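Local structure of EAL domain protein (Vibrio cholerae serotype O1, 6IJ2) at residues 156-161 with 177-182; 183-188 with 212-217; 91-96 with 126-131. The protein hydrolyses the bacterial second messenger c-di-GMP, and also cGAMP, as a cyclic dinucleotide phosphodiesterase, and is bound here to the linear dinucleotide 5'-pGpG. The protein carries 1 engineered substitution. All coordinates share one frame; numbering follows the deposited sequence.

In the fold
All three contacts are largely buried, and all reach the same parallel part of the sheet. Contact 3 lies deepest, its centre about 5 Å from the centre of the chain, against about 8 Å for contact 1 and about 14 Å for contact 2. Contacts 1 and 3 are strand pairs rich in backbone hydrogen bonds, and they meet where strands 154-160 and 125-129 lie side by side. Contact 2 has no strand pairing across it: an arginine and an isoleucine from beyond strand 177-180 hold the loop after strand 211-214. Each contact presents acidic or amide side chains to calcium ions, so the site with its bound nucleotides is assembled from several strand ends.

Contact 1 of 3, residues 156-161 with 177-182. With CA (calcium ion), chain I; CA (calcium ion), chain L; CA (calcium ion), chain J; CA (calcium ion), chain K.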
loop_
_atom_site.group_PDB
_atom_site.type_symbol
_atom_site.label_atom_id
_atom_site.label_comp_id
_atom_site.label_asym_id
_atom_site.label_seq_id
_atom_site.Cartn_x
_atom_site.Cartn_y
_atom_site.Cartn_z
ATOM N N ALA A 156 -9.385 -7.542 11.413
ATOM C CA ALA A 156 -9.405 -6.302 10.647
ATOM C C ALA A 156 -8.029 -5.998 10.085
ATOM O O ALA A 156 -7.015 -6.234 10.752
ATOM C CB ALA A 156 -9.852 -5.106 11.500
ATOM N N ILE A 157 -8.003 -5.443 8.874
ATOM C CA ILE A 157 -6.811 -4.761 8.369
ATOM C C ILE A 157 -6.816 -3.346 8.936
ATOM O O ILE A 157 -7.775 -2.597 8.751
ATOM C CB ILE A 157 -6.782 -4.756 6.832
ATOM C CG1 ILE A 157 -6.632 -6.192 6.324
ATOM C CG2 ILE A 157 -5.648 -3.879 6.315
ATOM C CD1 ILE A 157 -6.653 -6.310 4.843
ATOM N N ASP A 158 -5.762 -2.993 9.665
ATOM C CA ASP A 158 -5.750 -1.749 10.436
ATOM C C ASP A 158 -5.481 -0.523 9.562
ATOM O O ASP A 158 -6.105 0.533 9.734
ATOM C CB ASP A 158 -4.692 -1.881 11.536
ATOM C CG ASP A 158 -4.826 -0.844 12.647
ATOM O OD1 ASP A 158 -5.647 0.087 12.555
ATOM O OD2 ASP A 158 -4.105 -1.000 13.647
ATOM N N ASP A 159 -4.565 -0.621 8.619
ATOM C CA ASP A 159 -4.035 0.613 8.073
ATOM C C ASP A 159 -4.201 0.632 6.574
ATOM O O ASP A 159 -3.242 0.844 5.841
ATOM C CB ASP A 159 -2.561 0.788 8.454
ATOM C CG ASP A 159 -2.323 0.769 9.972
ATOM O OD1 ASP A 159 -3.284 0.940 10.757
ATOM O OD2 ASP A 159 -1.151 0.597 10.380
ATOM N N PHE A 160 -5.419 0.411 6.085
ATOM C CA PHE A 160 -5.641 0.497 4.646
ATOM C C PHE A 160 -5.499 1.936 4.164
ATOM O O PHE A 160 -6.170 2.844 4.655
ATOM C CB PHE A 160 -7.019 -0.024 4.281
ATOM C CG PHE A 160 -7.240 -0.135 2.803
ATOM C CD1 PHE A 160 -6.897 -1.292 2.130
ATOM C CD2 PHE A 160 -7.788 0.914 2.098
ATOM C CE1 PHE A 160 -7.117 -1.404 0.775
ATOM C CE2 PHE A 160 -7.998 0.820 0.727
ATOM C CZ PHE A 160 -7.664 -0.342 0.076
ATOM N N GLY A 161 -4.660 2.136 3.168
ATOM C CA GLY A 161 -4.442 3.461 2.635
ATOM C C GLY A 161 -3.258 4.200 3.210
ATOM O O GLY A 161 -3.074 5.383 2.887
ATOM N N ILE A 177 -13.287 -6.805 8.755
ATOM C CA ILE A 177 -13.329 -5.354 8.663
ATOM C C ILE A 177 -12.035 -4.859 8.021
ATOM O O ILE A 177 -10.967 -5.455 8.188
ATOM C CB ILE A 177 -13.554 -4.742 10.069
ATOM C CG1 ILE A 177 -15.041 -4.889 10.444
ATOM C CG2 ILE A 177 -13.116 -3.294 10.137
ATOM C CD1 ILE A 177 -15.382 -4.522 11.866
ATOM N N VAL A 178 -12.136 -3.784 7.246
ATOM C CA VAL A 178 -10.960 -3.041 6.789
ATOM C C VAL A 178 -11.090 -1.632 7.340
ATOM O O VAL A 178 -12.097 -0.956 7.091
ATOM C CB VAL A 178 -10.814 -3.046 5.259
ATOM C CG1 VAL A 178 -9.756 -2.029 4.821
ATOM C CG2 VAL A 178 -10.329 -4.392 4.799
ATOM N N LYS A 179 -10.109 -1.215 8.147
ATOM C CA LYS A 179 -10.078 0.136 8.700
ATOM C C LYS A 179 -9.353 1.047 7.725
ATOM O O LYS A 179 -8.240 0.734 7.299
ATOM C CB LYS A 179 -9.383 0.157 10.065
ATOM C CG LYS A 179 -10.128 -0.710 11.065
ATOM C CD LYS A 179 -10.452 0.031 12.371
ATOM C CE LYS A 179 -9.311 0.082 13.272
ATOM N NZ LYS A 179 -9.613 0.716 14.610
ATOM N N VAL A 180 -9.981 2.164 7.367
ATOM C CA VAL A 180 -9.420 3.067 6.360
ATOM C C VAL A 180 -8.679 4.182 7.074
ATOM O O VAL A 180 -9.267 4.913 7.884
ATOM C CB VAL A 180 -10.506 3.626 5.431
ATOM C CG1 VAL A 180 -9.867 4.595 4.414
ATOM C CG2 VAL A 180 -11.197 2.489 4.708
ATOM N N ASP A 181 -7.398 4.337 6.726
ATOM C CA ASP A 181 -6.524 5.289 7.394
ATOM C C ASP A 181 -7.092 6.699 7.298
ATOM O O ASP A 181 -7.681 7.086 6.285
ATOM C CB ASP A 181 -5.135 5.249 6.755
ATOM C CG ASP A 181 -4.164 6.188 7.424
ATOM O OD1 ASP A 181 -3.692 5.864 8.524
ATOM O OD2 ASP A 181 -3.879 7.258 6.861
ATOM N N MET A 182 -6.865 7.492 8.344
ATOM C CA MET A 182 -7.432 8.835 8.375
ATOM C C MET A 182 -6.905 9.714 7.250
ATOM O O MET A 182 -7.582 10.671 6.853
ATOM C CB MET A 182 -7.154 9.509 9.714
ATOM C CG MET A 182 -5.720 9.823 10.001
ATOM S SD MET A 182 -5.641 10.658 11.599
ATOM C CE MET A 182 -4.190 11.657 11.324
HETATM CA CA CA I . -5.362 2.089 11.382
HETATM CA CA CA L . -1.450 0.498 12.830
HETATM CA CA CA J . -5.475 0.195 15.255
HETATM CA CA CA K . -1.341 -0.234 4.778
HETATM O O HOH W 1 -3.227 7.725 3.994
HETATM O O HOH W 2 -6.912 1.957 14.802
HETATM O O HOH W 3 -3.985 3.407 10.036
HETATM O O HOH W 4 0.294 -0.852 6.582
HETATM O O HOH W 5 -2.350 -2.377 5.038
HETATM O O HOH W 6 0.166 0.147 14.555
#
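Asp181 N bonds to Phe160 O at 2.8 Å and Lys179 N to Ile157 O at 2.8 Å, the two shorter of four backbone hydrogen bonds that pair the parallel segments 156-161 and 177-182. Ile157 N to Ile177 O and Phe160 N to Lys179 O complete the set. Between Ile157 and Phe160 the register slips by one residue, a beta bulge, and the chain turns a corner at Asp158. At this corner Asp158 and Asp159, the start of the DDFG motif of EAL domains, face a cluster of calcium ions. Asp158 chelates the calcium ion of chain I through its O at 2.4 Å and its OD1 at 2.3 Å, and both carboxylate oxygens, OD2 the closer, bind the calcium ion of chain J. Asp159 OD1 joins the first of these ions at 2.5 Å, while Asp159 O binds that of chain K with Ser162 and Tyr164. The bent chain of Lys179 carries NZ past Asp158 to a salt bridge with Glu128 and to a calcium-bound water. On the other face, Val178 CG1 presses on Phe160 CB at 3.4 Å and Val178 CG2 lies alongside Ile157. With CG anti to the backbone N (chi1 -172°), the Phe160 ring leaves the strand pair for Leu167 and Leu170 of helix 166-170. Helix 192-207 covers Val178 and Val180, and strand 211-214 flanks strand 177-180.

Contact 2 of 3, residues 183-188 with 212-217; sequences GLIRNI and PLAEGV. With CA (calcium ion), chain I; nucleotides of chain B.
Arg186 takes hold of Gly216 O with both terminal nitrogens, NH1 at 3.0 Å and NH2 at 2.9 Å from that one oxygen. The carbonyl oxygen lies only 4° out of the guanidinium plane, so the grip is end-on and flat. Bends at chi2 and chi3 curl the arginine chain round to bring its tip to the loop after strand 211-214.

The tight part of the contact belongs to Ile185. Its CG1 occupies the crowded position between backbone N and carbonyl carbon (chi1 65°) and comes to 3.3 Å from Glu215 O, while CD1 reaches past Gly216 O to Val217 CG2 at 4.0 Å. Ala214 CB meets Ile185 CG2 more loosely, at 4.4 Å. Helix 220-229 packs against the same apolar patch, with Leu226 touching both Ala214 and Val217.

Toward solvent the chain lets go. A type II turn from Ile185 to Ile188 leads away from segment 212-217, with Asn187 exposed on it. Arg186 itself is partly exposed, yet its NH1 has a second partner in a salt bridge with Glu222, which also accepts from Asn187 N.

Gly216, at positive phi, brings its CA to 3.4 Å from O6 of nucleotide G1 of chain B. Just before it, Glu215 binds the calcium ion of chain I through OE1 at 2.5 Å and OE2 at 2.3 Å; Asp158, Asp159 and the G1 phosphate oxygen OP3 share that ion. Two hydrogen bonds to Gly216 O from a charged group, itself paired with Glu222, are consistent with a second-shell role for Arg186, which would help to set the loop that carries Glu215 and lies against the guanine.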
loop_
_atom_site.group_PDB
_atom_site.type_symbol
_atom_site.label_atom_id
_atom_site.label_comp_id
_atom_site.label_asym_id
_atom_site.label_seq_id
_atom_site.Cartn_x
_atom_site.Cartn_y
_atom_site.Cartn_z
ATOM N N GLY A 183 -5.719 9.410 6.729
ATOM C CA GLY A 183 -5.182 10.215 5.645
ATOM C C GLY A 183 -6.075 10.218 4.421
ATOM O O GLY A 183 -6.158 11.227 3.714
ATOM N N LEU A 184 -6.744 9.095 4.148
ATOM C CA LEU A 184 -7.651 9.018 3.007
ATOM C C LEU A 184 -8.977 9.717 3.245
ATOM O O LEU A 184 -9.652 10.079 2.277
ATOM C CB LEU A 184 -7.948 7.565 2.636
ATOM C CG LEU A 184 -6.817 6.748 2.017
ATOM C CD1 LEU A 184 -7.397 5.410 1.536
ATOM C CD2 LEU A 184 -6.121 7.516 0.886
ATOM N N ILE A 185 -9.404 9.883 4.497
ATOM C CA ILE A 185 -10.688 10.535 4.718
ATOM C C ILE A 185 -10.546 11.981 5.156
ATOM O O ILE A 185 -11.555 12.697 5.178
ATOM C CB ILE A 185 -11.551 9.740 5.714
ATOM C CG1 ILE A 185 -10.894 9.733 7.086
ATOM C CG2 ILE A 185 -11.786 8.328 5.176
ATOM C CD1 ILE A 185 -11.501 10.734 8.040
ATOM N N ARG A 186 -9.328 12.451 5.457
ATOM C CA ARG A 186 -9.152 13.827 5.912
ATOM C C ARG A 186 -9.692 14.806 4.874
ATOM O O ARG A 186 -9.199 14.866 3.735
ATOM C CB ARG A 186 -7.675 14.112 6.192
ATOM C CG ARG A 186 -7.381 15.506 6.753
ATOM C CD ARG A 186 -8.017 15.736 8.134
ATOM N NE ARG A 186 -7.573 14.749 9.121
ATOM C CZ ARG A 186 -8.370 13.908 9.781
ATOM N NH1 ARG A 186 -9.690 13.915 9.603
ATOM N NH2 ARG A 186 -7.838 13.045 10.637
ATOM N N ASN A 187 -10.711 15.568 5.274
ATOM C CA ASN A 187 -11.345 16.575 4.419
ATOM C C ASN A 187 -11.893 15.959 3.137
ATOM O O ASN A 187 -11.863 16.580 2.068
ATOM C CB ASN A 187 -10.379 17.719 4.106
ATOM C CG ASN A 187 -10.025 18.527 5.340
ATOM O OD1 ASN A 187 -10.885 18.810 6.175
ATOM N ND2 ASN A 187 -8.754 18.891 5.470
ATOM N N ILE A 188 -12.427 14.737 3.244
ATOM C CA ILE A 188 -12.840 14.033 2.035
ATOM C C ILE A 188 -14.014 14.746 1.371
ATOM O O ILE A 188 -14.158 14.699 0.146
ATOM C CB ILE A 188 -13.158 12.559 2.343
ATOM C CG1 ILE A 188 -13.378 11.786 1.039
ATOM C CG2 ILE A 188 -14.348 12.434 3.321
ATOM C CD1 ILE A 188 -13.322 10.288 1.226
ATOM N N PRO A 212 -16.379 -1.844 5.890
ATOM C CA PRO A 212 -15.450 -0.732 6.049
ATOM C C PRO A 212 -15.652 -0.013 7.362
ATOM O O PRO A 212 -16.739 -0.020 7.947
ATOM C CB PRO A 212 -15.796 0.188 4.872
ATOM C CG PRO A 212 -17.265 -0.027 4.704
ATOM C CD PRO A 212 -17.509 -1.487 5.011
ATOM N N LEU A 213 -14.569 0.613 7.818
ATOM C CA LEU A 213 -14.564 1.418 9.031
ATOM C C LEU A 213 -13.660 2.615 8.787
ATOM O O LEU A 213 -12.466 2.441 8.538
ATOM C CB LEU A 213 -14.056 0.597 10.219
ATOM C CG LEU A 213 -14.196 1.115 11.653
ATOM C CD1 LEU A 213 -13.973 -0.039 12.620
ATOM C CD2 LEU A 213 -13.174 2.221 11.914
ATOM N N ALA A 214 -14.195 3.823 8.917
ATOM C CA ALA A 214 -13.410 5.022 8.657
ATOM C C ALA A 214 -12.736 5.498 9.939
ATOM O O ALA A 214 -13.420 5.794 10.928
ATOM C CB ALA A 214 -14.297 6.123 8.066
ATOM N N GLU A 215 -11.402 5.572 9.916
ATOM C CA GLU A 215 -10.598 6.022 11.046
ATOM C C GLU A 215 -10.356 7.526 11.017
ATOM O O GLU A 215 -10.282 8.152 9.957
ATOM C CB GLU A 215 -9.235 5.325 11.074
ATOM C CG GLU A 215 -9.264 3.808 11.221
ATOM C CD GLU A 215 -7.858 3.216 11.345
ATOM O OE1 GLU A 215 -7.673 2.327 12.188
ATOM O OE2 GLU A 215 -6.931 3.647 10.613
ATOM N N GLY A 216 -10.188 8.093 12.210
ATOM C CA GLY A 216 -9.705 9.456 12.326
ATOM C C GLY A 216 -10.654 10.527 11.836
ATOM O O GLY A 216 -10.196 11.578 11.371
ATOM N N VAL A 217 -11.961 10.290 11.923
ATOM C CA VAL A 217 -12.936 11.318 11.576
ATOM C C VAL A 217 -12.843 12.445 12.591
ATOM O O VAL A 217 -12.937 12.211 13.802
ATOM C CB VAL A 217 -14.352 10.724 11.526
ATOM C CG1 VAL A 217 -15.375 11.810 11.243
ATOM C CG2 VAL A 217 -14.410 9.637 10.483
HETATM CA CA CA I . -5.362 2.089 11.382
ATOM O OP3 G B 1 -4.492 3.114 13.299
ATOM P P G B 1 -3.540 3.044 14.375
ATOM O OP1 G B 1 -3.908 2.044 15.329
ATOM O OP2 G B 1 -2.265 2.923 13.750
ATOM O "O5'" G B 1 -3.624 4.482 15.006
ATOM C "C5'" G B 1 -4.289 4.721 16.242
ATOM C "C4'" G B 1 -3.928 6.091 16.761
ATOM O "O4'" G B 1 -4.800 7.073 16.167
ATOM C "C3'" G B 1 -4.042 6.297 18.276
ATOM O "O3'" G B 1 -2.906 6.920 18.840
ATOM C "C2'" G B 1 -5.228 7.242 18.410
ATOM O "O2'" G B 1 -5.171 8.148 19.473
ATOM C "C1'" G B 1 -5.125 8.035 17.119
ATOM N N9 G B 1 -6.382 8.659 16.733
ATOM C C8 G B 1 -7.645 8.158 16.922
ATOM N N7 G B 1 -8.578 8.939 16.460
ATOM C C5 G B 1 -7.889 10.015 15.925
ATOM C C6 G B 1 -8.369 11.180 15.276
ATOM O O6 G B 1 -9.525 11.508 15.051
ATOM N N1 G B 1 -7.330 12.019 14.899
ATOM C C2 G B 1 -6.002 11.762 15.109
ATOM N N2 G B 1 -5.153 12.680 14.657
ATOM N N3 G B 1 -5.542 10.674 15.698
ATOM C C4 G B 1 -6.533 9.849 16.077
HETATM O O HOH W 3 -3.985 3.407 10.036
#

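Contact 3 of 3, residues 91-96 with 126-131. With CA (calcium ion), chain J; CA (calcium ion), chain L; nucleotides of chain B.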
loop_
_atom_site.group_PDB
_atom_site.type_symbol
_atom_site.label_atom_id
_atom_site.label_comp_id
_atom_site.label_asym_id
_atom_site.label_seq_id
_atom_site.Cartn_x
_atom_site.Cartn_y
_atom_site.Cartn_z
ATOM N N LYS A 91 -17.884 -5.009 21.095
ATOM C CA LYS A 91 -16.614 -5.552 20.621
ATOM C C LYS A 91 -15.412 -4.882 21.288
ATOM O O LYS A 91 -15.434 -3.688 21.595
ATOM C CB LYS A 91 -16.516 -5.415 19.102
ATOM C CG LYS A 91 -17.605 -6.196 18.350
ATOM C CD LYS A 91 -17.151 -7.593 17.981
ATOM C CE LYS A 91 -18.269 -8.381 17.300
ATOM N NZ LYS A 91 -18.716 -7.719 16.047
ATOM N N LEU A 92 -14.376 -5.683 21.540
ATOM C CA LEU A 92 -13.072 -5.207 21.984
ATOM C C LEU A 92 -12.067 -5.434 20.853
ATOM O O LEU A 92 -11.867 -6.571 20.413
ATOM C CB LEU A 92 -12.643 -5.929 23.265
ATOM C CG LEU A 92 -11.225 -5.621 23.757
ATOM C CD1 LEU A 92 -11.096 -4.144 24.142
ATOM C CD2 LEU A 92 -10.774 -6.537 24.870
ATOM N N SER A 93 -11.436 -4.360 20.387
ATOM C CA SER A 93 -10.515 -4.427 19.252
ATOM C C SER A 93 -9.100 -4.194 19.755
ATOM O O SER A 93 -8.834 -3.189 20.420
ATOM C CB SER A 93 -10.881 -3.405 18.186
ATOM O OG SER A 93 -10.228 -3.697 16.958
ATOM N N ILE A 94 -8.202 -5.127 19.448
ATOM C CA ILE A 94 -6.848 -5.128 19.989
ATOM C C ILE A 94 -5.873 -5.047 18.832
ATOM O O ILE A 94 -6.038 -5.737 17.821
ATOM C CB ILE A 94 -6.564 -6.378 20.844
ATOM C CG1 ILE A 94 -7.556 -6.440 22.007
ATOM C CG2 ILE A 94 -5.127 -6.358 21.384
ATOM C CD1 ILE A 94 -7.595 -7.790 22.707
ATOM N N ASN A 95 -4.863 -4.201 18.986
ATOM C CA ASN A 95 -3.837 -4.059 17.962
ATOM C C ASN A 95 -2.858 -5.220 18.058
ATOM O O ASN A 95 -2.340 -5.514 19.138
ATOM C CB ASN A 95 -3.091 -2.736 18.129
ATOM C CG ASN A 95 -3.940 -1.535 17.755
ATOM O OD1 ASN A 95 -4.111 -1.229 16.576
ATOM N ND2 ASN A 95 -4.472 -0.848 18.757
ATOM N N PHE A 96 -2.615 -5.894 16.942
ATOM C CA PHE A 96 -1.714 -7.039 16.936
ATOM C C PHE A 96 -0.324 -6.530 16.589
ATOM O O PHE A 96 -0.091 -6.072 15.468
ATOM C CB PHE A 96 -2.189 -8.106 15.952
ATOM C CG PHE A 96 -1.523 -9.456 16.125
ATOM C CD1 PHE A 96 -0.259 -9.577 16.689
ATOM C CD2 PHE A 96 -2.167 -10.608 15.713
ATOM C CE1 PHE A 96 0.348 -10.811 16.828
ATOM C CE2 PHE A 96 -1.567 -11.847 15.854
ATOM C CZ PHE A 96 -0.309 -11.947 16.411
ATOM N N MET A 126 -11.790 -8.525 18.491
ATOM C CA MET A 126 -11.320 -8.268 17.127
ATOM C C MET A 126 -9.847 -7.917 17.187
ATOM O O MET A 126 -9.438 -7.118 18.029
ATOM C CB MET A 126 -12.088 -7.140 16.451
ATOM C CG MET A 126 -11.598 -6.852 15.025
ATOM S SD MET A 126 -12.729 -5.904 13.994
ATOM C CE MET A 126 -12.597 -4.259 14.685
ATOM N N PHE A 127 -9.051 -8.523 16.310
ATOM C CA PHE A 127 -7.630 -8.214 16.232
ATOM C C PHE A 127 -7.367 -7.385 14.987
ATOM O O PHE A 127 -7.795 -7.754 13.891
ATOM C CB PHE A 127 -6.785 -9.489 16.228
ATOM C CG PHE A 127 -6.588 -10.069 17.601
ATOM C CD1 PHE A 127 -5.660 -9.507 18.464
ATOM C CD2 PHE A 127 -7.350 -11.141 18.047
ATOM C CE1 PHE A 127 -5.491 -10.013 19.737
ATOM C CE2 PHE A 127 -7.172 -11.657 19.317
ATOM C CZ PHE A 127 -6.257 -11.093 20.162
ATOM N N GLU A 128 -6.675 -6.264 15.166
ATOM C CA GLU A 128 -6.317 -5.376 14.062
ATOM C C GLU A 128 -4.888 -5.652 13.629
ATOM O O GLU A 128 -3.969 -5.640 14.457
ATOM C CB GLU A 128 -6.475 -3.909 14.466
ATOM C CG GLU A 128 -7.837 -3.623 15.064
ATOM C CD GLU A 128 -8.067 -2.157 15.335
ATOM O OE1 GLU A 128 -9.179 -1.817 15.778
ATOM O OE2 GLU A 128 -7.141 -1.345 15.099
ATOM N N PHE A 129 -4.704 -5.878 12.333
ATOM C CA PHE A 129 -3.447 -6.383 11.794
ATOM C C PHE A 129 -2.723 -5.267 11.050
ATOM O O PHE A 129 -3.289 -4.654 10.136
ATOM C CB PHE A 129 -3.696 -7.581 10.876
ATOM C CG PHE A 129 -4.001 -8.857 11.619
ATOM C CD1 PHE A 129 -5.292 -9.134 12.033
ATOM C CD2 PHE A 129 -3.002 -9.778 11.887
ATOM C CE1 PHE A 129 -5.590 -10.303 12.718
ATOM C CE2 PHE A 129 -3.287 -10.952 12.575
ATOM C CZ PHE A 129 -4.585 -11.214 12.992
ATOM N N THR A 130 -1.490 -5.000 11.469
ATOM C CA THR A 130 -0.563 -4.107 10.794
ATOM C C THR A 130 0.676 -4.903 10.414
ATOM O O THR A 130 1.180 -5.700 11.213
ATOM C CB THR A 130 -0.147 -2.923 11.686
ATOM O OG1 THR A 130 -1.303 -2.181 12.097
ATOM C CG2 THR A 130 0.796 -1.993 10.928
ATOM N N GLU A 131 1.160 -4.686 9.198
ATOM C CA GLU A 131 2.351 -5.374 8.722
ATOM C C GLU A 131 3.606 -4.816 9.389
ATOM O O GLU A 131 3.692 -3.626 9.702
ATOM C CB GLU A 131 2.460 -5.236 7.205
ATOM C CG GLU A 131 1.167 -5.532 6.453
ATOM C CD GLU A 131 0.316 -4.285 6.204
ATOM O OE1 GLU A 131 0.080 -3.517 7.162
ATOM O OE2 GLU A 131 -0.112 -4.071 5.044
HETATM CA CA CA J . -5.475 0.195 15.255
HETATM CA CA CA L . -1.450 0.498 12.830
ATOM P P G B 2 -2.184 6.280 20.012
ATOM O OP1 G B 2 -3.165 5.772 20.907
ATOM O OP2 G B 2 -1.231 7.237 20.472
ATOM O "O5'" G B 2 -1.378 5.091 19.363
ATOM C "C5'" G B 2 -0.155 5.301 18.669
ATOM C "C4'" G B 2 0.265 4.030 17.987
ATOM O "O4'" G B 2 0.415 2.990 18.973
ATOM C "C3'" G B 2 -0.712 3.484 16.946
ATOM O "O3'" G B 2 -0.051 3.029 15.781
ATOM C "C2'" G B 2 -1.324 2.277 17.639
ATOM O "O2'" G B 2 -1.747 1.237 16.799
ATOM C "C1'" G B 2 -0.160 1.811 18.502
ATOM N N9 G B 2 -0.646 1.054 19.640
ATOM C C8 G B 2 -1.466 1.500 20.641
ATOM N N7 G B 2 -1.790 0.568 21.491
ATOM C C5 G B 2 -1.167 -0.566 21.005
ATOM C C6 G B 2 -1.155 -1.889 21.501
ATOM O O6 G B 2 -1.728 -2.341 22.486
ATOM N N1 G B 2 -0.387 -2.726 20.710
ATOM C C2 G B 2 0.275 -2.342 19.576
ATOM N N2 G B 2 0.954 -3.298 18.942
ATOM N N3 G B 2 0.286 -1.109 19.110
ATOM C C4 G B 2 -0.451 -0.279 19.866
HETATM O O HOH W 2 -6.912 1.957 14.802
HETATM O O HOH W 6 0.166 0.147 14.555
#
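Phe96 and Glu128 meet through the backbone, Phe96 N bonding to Glu128 O at 2.8 Å, near the ends of two parallel strands. Strands 91-96 and 125-129, joined through helix 109-117, form a beta-alpha-beta unit of the TIM-barrel-like EAL fold. Their short segments run 31° apart, and three further backbone bonds hold Leu92 to Met126, Ile94 to Met126 and Ile94 to Glu128.

Phe96 has the most surface buried here. Its CD2 touches Phe129 CE2 at 3.3 Å, the two rings meeting obliquely with planes at 48°, and its CB lies over one face of the Phe129 ring. Arg76 makes a cation-pi contact with Phe96, and Ile144 of helix 139-151 packs on both phenylalanines. On this same face Ile94 and Phe127 lie side by side.

Met126 and Glu128 point to the other face. Met126 runs extended until chi3 (73°) bends the methyl back, bringing CE to 3.3 Å from Ser93 OG. Farther along, Glu128 reaches the calcium ion of chain J with OE2 at 2.3 Å, and Asn95 OD1 binds that ion at 2.4 Å, its amide plane steeply turned against the Glu128 carboxylate. Glu45 and Asp158 add to the site. The other carboxylate oxygen, Glu128 OE1, accepts a very short hydrogen bond from Ser93 OG, 2.5 Å long.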